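PDB 4JJJ: cellulose 1,4-beta-cellobiosidase, which probably hydrolyses cellulose to release cellobiose, this chain being the glycoside hydrolase family 48 catalytic domain of a longer, multidomain cellulase. Local coordinates for residues N328-Y333 with V425-Y430. The protein carries 1 engineered substitution. Sequence-based numbering, arbitrary orientation.
Sequences NVLAAY and VAQLYY
Val329 reaches helix 416-432 mainly through one methyl, CG2, which lies 3.8 Å from Leu428 CD2 and equally near the backbone CA of Val425, and 4.0 Å from Val425 CG2. That methyl stands between the backbone N and the carbonyl carbon (chi1 -67° leaves CG1 anti to the carbonyl carbon), where it lies against both Val425 and Leu428, three residues apart on the helix. Leu428 crosses Val329 at about a right angle and divides its branches: CD2 meets Val329, while CD1 touches Tyr333 CB at 3.8 Å and approaches the base of that ring obliquely, near CG and CD1. Leu330 packs against Gln427 and Leu428, its side chain running at a slant across that of Gln427. Its CD2 settles 3.9 Å from Leu428 N and close to Gln427 CB.

One polar side-chain atom enters the apolar contact: Gln427 OE1 comes 3.6 Å from Leu330 CG, which is anti to its own backbone N, but the hydrogen bonds of OE1 come from Trp235 NE1 and Gln231 NE2, both on helix 223-242. No hydrogen bond links the two segments; the contact is mainly apolar and buried. Just before Val329 in the chain, Asn328 is the N-cap of helix 329-337. Its OD1 accepts from Ala331 N at 2.9 Å in a nearly straight bond (174° at the hydrogen), with the donor above the carbonyl plane. Gln231 also accepts from Asn328 ND2 through its OE1 and so links the cap to the Gln427 amide.

The short axes approach to 8.7 Å at 45°, an inclined helix pair within the (alpha/alpha)6 barrel of this family. Leu330 also packs on helix 223-242, Val329 and Leu428 on helix 348-365, and Val425 on helix 435-450, while strand 321-323 precedes the capped helix in the chain.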
# COMPACT_ATOMS: atom_id res chain seq x y z
N ASN A 328 3.34 0.37 -10.97
CA ASN A 328 4.78 0.43 -10.85
C ASN A 328 5.38 -0.04 -12.14
O ASN A 328 5.74 -1.21 -12.29
CB ASN A 328 5.29 -0.38 -9.66
CG ASN A 328 6.67 0.01 -9.26
OD1 ASN A 328 7.52 0.26 -10.10
ND2 ASN A 328 6.92 0.10 -7.94
N VAL A 329 5.51 0.94 -13.02
CA VAL A 329 5.97 0.60 -14.36
C VAL A 329 7.46 0.21 -14.32
O VAL A 329 7.94 -0.48 -15.26
CB VAL A 329 5.71 1.73 -15.31
CG1 VAL A 329 4.19 1.88 -15.48
CG2 VAL A 329 6.46 3.01 -15.01
N LEU A 330 8.18 0.66 -13.31
CA LEU A 330 9.60 0.29 -13.18
C LEU A 330 9.72 -1.14 -12.74
O LEU A 330 10.47 -1.90 -13.39
CB LEU A 330 10.27 1.27 -12.17
CG LEU A 330 11.78 1.24 -11.96
CD1 LEU A 330 12.25 -0.11 -11.44
CD2 LEU A 330 12.53 1.58 -13.26
N ALA A 331 8.99 -1.57 -11.76
CA ALA A 331 8.92 -2.97 -11.38
C ALA A 331 8.46 -3.85 -12.56
O ALA A 331 9.01 -4.96 -12.72
CB ALA A 331 8.06 -3.18 -10.17
N ALA A 332 7.46 -3.39 -13.31
CA ALA A 332 6.94 -4.18 -14.46
C ALA A 332 7.98 -4.33 -15.57
O ALA A 332 8.17 -5.44 -16.11
CB ALA A 332 5.65 -3.64 -14.96
N TYR A 333 8.73 -3.25 -15.78
CA TYR A 333 9.83 -3.28 -16.76
C TYR A 333 10.83 -4.29 -16.25
O TYR A 333 11.34 -5.13 -17.05
CB TYR A 333 10.48 -1.87 -16.79
CG TYR A 333 11.86 -1.93 -17.44
CD1 TYR A 333 11.95 -2.01 -18.79
CD2 TYR A 333 12.97 -1.79 -16.68
CE1 TYR A 333 13.22 -1.99 -19.39
CE2 TYR A 333 14.21 -1.86 -17.27
CZ TYR A 333 14.27 -1.98 -18.60
OH TYR A 333 15.55 -1.98 -19.21
N VAL A 425 7.40 6.23 -12.85
CA VAL A 425 7.35 6.61 -14.29
C VAL A 425 8.62 7.37 -14.66
O VAL A 425 9.19 7.12 -15.73
CB VAL A 425 6.06 7.43 -14.58
CG1 VAL A 425 6.01 7.84 -16.05
CG2 VAL A 425 4.85 6.57 -14.19
N ALA A 426 9.05 8.34 -13.82
CA ALA A 426 10.26 9.06 -14.06
C ALA A 426 11.46 8.17 -14.03
O ALA A 426 12.44 8.42 -14.81
CB ALA A 426 10.37 10.24 -13.08
N GLN A 427 11.49 7.22 -13.11
CA GLN A 427 12.62 6.31 -13.04
C GLN A 427 12.70 5.47 -14.37
O GLN A 427 13.79 5.32 -14.91
CB GLN A 427 12.55 5.37 -11.89
CG GLN A 427 12.89 5.98 -10.53
CD GLN A 427 13.04 4.90 -9.45
OE1 GLN A 427 12.80 3.73 -9.61
NE2 GLN A 427 13.42 5.38 -8.32
N LEU A 428 11.58 4.97 -14.84
CA LEU A 428 11.58 4.28 -16.13
C LEU A 428 12.14 5.15 -17.22
O LEU A 428 12.98 4.70 -18.05
CB LEU A 428 10.17 3.80 -16.45
CG LEU A 428 10.03 3.14 -17.79
CD1 LEU A 428 10.78 1.77 -17.74
CD2 LEU A 428 8.54 2.94 -18.13
N TYR A 429 11.63 6.38 -17.30
CA TYR A 429 12.07 7.33 -18.30
C TYR A 429 13.58 7.58 -18.21
O TYR A 429 14.29 7.50 -19.18
CB TYR A 429 11.30 8.65 -18.11
CG TYR A 429 11.66 9.73 -19.04
CD1 TYR A 429 11.66 9.56 -20.42
CD2 TYR A 429 12.07 10.93 -18.54
CE1 TYR A 429 12.06 10.59 -21.24
CE2 TYR A 429 12.46 11.98 -19.35
CZ TYR A 429 12.46 11.80 -20.71
OH TYR A 429 12.79 12.91 -21.54
N TYR A 430 14.11 7.70 -16.96
CA TYR A 430 15.54 7.77 -16.77
C TYR A 430 16.26 6.56 -17.34
O TYR A 430 17.31 6.73 -18.03
CB TYR A 430 15.83 7.99 -15.30
CG TYR A 430 17.26 7.80 -14.89
CD1 TYR A 430 18.27 8.58 -15.45
CD2 TYR A 430 17.58 6.86 -13.95
CE1 TYR A 430 19.59 8.35 -15.08
CE2 TYR A 430 18.92 6.67 -13.54
CZ TYR A 430 19.93 7.42 -14.14
OH TYR A 430 21.24 7.20 -13.66